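Local coordinates for VC0179-like protein (Escherichia coli, PDB 4XJ6), which probably joins two purine nucleoside triphosphates into a cyclic dinucleotide such as cyclic GMP-AMP, as a bacterial homologue of cyclic GMP-AMP synthase, at residues A[178-183]-A[187-192]. Numbering follows the deposited sequence.
Sequences CGRIKI and KTHIDV. With MG (magnesium ion), chain C; GH3 (3'-deoxy-guanosine-5'-triphosphate), chain E.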
loop_
_atom_site.group_PDB
_atom_site.type_symbol
_atom_site.label_atom_id
_atom_site.label_comp_id
_atom_site.label_asym_id
_atom_site.label_seq_id
_atom_site.Cartn_x
_atom_site.Cartn_y
_atom_site.Cartn_z
ATOM N N CYS A 178 3.298 -8.277 4.528
ATOM C CA CYS A 178 4.329 -8.129 3.507
ATOM C C CYS A 178 5.722 -7.921 4.082
ATOM O O CYS A 178 5.882 -7.641 5.267
ATOM C CB CYS A 178 3.997 -6.953 2.586
ATOM S SG CYS A 178 4.121 -5.341 3.394
ATOM N N GLY A 179 6.724 -8.062 3.222
ATOM C CA GLY A 179 8.076 -7.654 3.545
ATOM C C GLY A 179 8.293 -6.278 2.953
ATOM O O GLY A 179 7.883 -6.012 1.822
ATOM N N ARG A 180 8.924 -5.393 3.715
ATOM C CA ARG A 180 9.137 -4.026 3.258
ATOM C C ARG A 180 10.617 -3.690 3.185
ATOM O O ARG A 180 11.375 -3.977 4.110
ATOM C CB ARG A 180 8.429 -3.031 4.180
ATOM C CG ARG A 180 8.806 -1.580 3.924
ATOM C CD ARG A 180 8.019 -0.637 4.822
ATOM N NE ARG A 180 6.604 -0.621 4.467
ATOM C CZ ARG A 180 5.679 0.068 5.128
ATOM N NH1 ARG A 180 6.016 0.798 6.186
ATOM N NH2 ARG A 180 4.413 0.027 4.733
ATOM N N ILE A 181 11.029 -3.091 2.073
ATOM C CA ILE A 181 12.376 -2.558 1.965
ATOM C C ILE A 181 12.304 -1.033 1.946
ATOM O O ILE A 181 11.600 -0.438 1.131
ATOM C CB ILE A 181 13.120 -3.102 0.713
ATOM C CG1 ILE A 181 14.559 -2.582 0.672
ATOM C CG2 ILE A 181 12.364 -2.794 -0.582
ATOM C CD1 ILE A 181 15.445 -3.183 1.741
ATOM N N LYS A 182 13.010 -0.403 2.878
ATOM C CA LYS A 182 12.991 1.048 2.993
ATOM C C LYS A 182 14.231 1.645 2.349
ATOM O O LYS A 182 15.351 1.271 2.686
ATOM C CB LYS A 182 12.903 1.472 4.460
ATOM C CG LYS A 182 11.668 0.960 5.184
ATOM C CD LYS A 182 11.782 1.183 6.683
ATOM C CE LYS A 182 11.806 2.664 7.026
ATOM N NZ LYS A 182 10.505 3.323 6.718
ATOM N N ILE A 183 14.024 2.572 1.423
ATOM C CA ILE A 183 15.132 3.223 0.740
ATOM C C ILE A 183 15.225 4.683 1.178
ATOM O O ILE A 183 14.577 5.557 0.603
ATOM C CB ILE A 183 14.972 3.142 -0.785
ATOM C CG1 ILE A 183 14.571 1.724 -1.196
ATOM C CG2 ILE A 183 16.257 3.566 -1.479
ATOM C CD1 ILE A 183 14.241 1.581 -2.662
ATOM N N LYS A 187 13.531 8.400 -0.031
ATOM C CA LYS A 187 12.305 8.577 0.748
ATOM C C LYS A 187 11.195 7.672 0.227
ATOM O O LYS A 187 10.056 8.098 0.054
ATOM C CB LYS A 187 11.861 10.041 0.727
ATOM C CG LYS A 187 12.752 10.961 1.540
ATOM C CD LYS A 187 12.277 12.399 1.456
ATOM C CE LYS A 187 13.257 13.338 2.133
ATOM N NZ LYS A 187 12.940 14.771 1.879
ATOM N N THR A 188 11.555 6.421 -0.029
ATOM C CA THR A 188 10.646 5.449 -0.613
ATOM C C THR A 188 10.787 4.114 0.097
ATOM O O THR A 188 11.894 3.712 0.453
ATOM C CB THR A 188 10.922 5.259 -2.126
ATOM O OG1 THR A 188 10.697 6.494 -2.816
ATOM C CG2 THR A 188 10.029 4.178 -2.722
ATOM N N HIS A 189 9.668 3.438 0.328
ATOM C CA HIS A 189 9.726 2.040 0.724
ATOM C C HIS A 189 8.821 1.218 -0.185
ATOM O O HIS A 189 7.825 1.721 -0.712
ATOM C CB HIS A 189 9.347 1.856 2.198
ATOM C CG HIS A 189 7.936 2.241 2.523
ATOM N ND1 HIS A 189 7.628 3.305 3.342
ATOM C CD2 HIS A 189 6.755 1.693 2.155
ATOM C CE1 HIS A 189 6.315 3.401 3.460
ATOM N NE2 HIS A 189 5.762 2.435 2.748
ATOM N N ILE A 190 9.188 -0.041 -0.386
ATOM C CA ILE A 190 8.440 -0.914 -1.273
ATOM C C ILE A 190 7.871 -2.092 -0.497
ATOM O O ILE A 190 8.614 -2.891 0.075
ATOM C CB ILE A 190 9.316 -1.438 -2.423
ATOM C CG1 ILE A 190 9.905 -0.270 -3.214
ATOM C CG2 ILE A 190 8.515 -2.363 -3.325
ATOM C CD1 ILE A 190 10.768 -0.690 -4.383
ATOM N N ASP A 191 6.547 -2.190 -0.469
ATOM C CA ASP A 191 5.881 -3.319 0.169
ATOM C C ASP A 191 5.739 -4.483 -0.805
ATOM O O ASP A 191 5.293 -4.311 -1.941
ATOM C CB ASP A 191 4.514 -2.902 0.707
ATOM C CG ASP A 191 4.618 -2.068 1.970
ATOM O OD1 ASP A 191 5.678 -2.123 2.629
ATOM O OD2 ASP A 191 3.644 -1.363 2.312
ATOM N N VAL A 192 6.120 -5.673 -0.352
ATOM C CA VAL A 192 6.063 -6.862 -1.194
ATOM C C VAL A 192 5.161 -7.933 -0.584
ATOM O O VAL A 192 5.638 -8.856 0.080
ATOM C CB VAL A 192 7.464 -7.461 -1.425
ATOM C CG1 VAL A 192 7.409 -8.541 -2.500
ATOM C CG2 VAL A 192 8.455 -6.365 -1.803
HETATM MG MG MG C . 2.015 -0.071 1.524
HETATM O O3A GH3 E . 1.033 -1.764 7.025
HETATM P PA GH3 E . 0.162 -3.105 6.843
HETATM O O1A GH3 E . -1.300 -2.760 6.992
HETATM O O2A GH3 E . 0.576 -4.190 7.812
HETATM O "O5'" GH3 E . 0.443 -3.542 5.320
HETATM C "C5'" GH3 E . 0.915 -2.600 4.382
HETATM C "C4'" GH3 E . 0.876 -3.219 2.993
HETATM O "O4'" GH3 E . 0.342 -4.522 3.075
HETATM C "C3'" GH3 E . -0.001 -2.469 2.006
HETATM C "C2'" GH3 E . -0.550 -3.570 1.112
HETATM O "O2'" GH3 E . 0.234 -3.688 -0.053
HETATM C "C1'" GH3 E . -0.425 -4.846 1.928
HETATM N N9 GH3 E . -1.755 -5.230 2.420
HETATM C C8 GH3 E . -2.250 -4.859 3.644
HETATM N N7 GH3 E . -3.482 -5.387 3.782
HETATM C C5 GH3 E . -3.773 -6.100 2.671
HETATM C C6 GH3 E . -4.896 -6.832 2.318
HETATM O O6 GH3 E . -5.850 -6.901 3.093
HETATM N N1 GH3 E . -4.938 -7.475 1.101
HETATM C C2 GH3 E . -3.861 -7.385 0.244
HETATM N N2 GH3 E . -3.912 -8.012 -0.931
HETATM N N3 GH3 E . -2.742 -6.652 0.604
HETATM C C4 GH3 E . -2.696 -6.017 1.800
HETATM O O HOH W 1 1.043 0.490 3.278
#
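Arg180 meets the carboxylate of Asp191 side-on in a two-point salt bridge. Arg180 NE lies a short 2.5 Å from Asp191 OD1 and NH2 of Arg180 reaches Asp191 OD2 at 2.9 Å, both nearly straight and each to a syn lone pair; guanidinium and carboxylate planes lie 13° apart, and the paired bonds, with the metal on OD2, restrain the rotation of the carboxylate. Asp191 OD2 binds a magnesium ion at 2.2 Å, sharing it with Asp129 and Asp131, so Arg180 acts as a second-shell residue.

Stacking holds the guanidinium from one face. The imidazole of His189 lies against it with centres 3.6 Å apart and planes at 19°, and Arg180 CD adds a CH-pi contact over the ring. A bend at chi3 (-68°) turns the otherwise extended arginine chain onto both partners. Glu127 is hydrogen-bonded to His189 ND1 and salt-bridged to Lys182 NZ.

Alternating hydrogen-bonded and non-hydrogen-bonded antiparallel pairs, from Gly179–Val192 (Gly179 N bond weak) to Ile183–Thr188, define a beta hairpin; a G1 bulge sets Lys187 and Thr188 against Ile183. It belongs to the nucleotidyltransferase domain, whose third metal-binding aspartate it carries. Ile181 and Ile190 bond both ways, Ile181 N to Ile190 O at 3.1 Å.

On the face of Ile181, Ile183 and Ile190, Ile181 CG2 packs on Ile190 CB at 3.8 Å, covered by helices 24-57 and 149-166. Cys178 SG sits 3.6 Å from Asp191 CG, both residues lining one of two 3'-deoxy-GTP pockets.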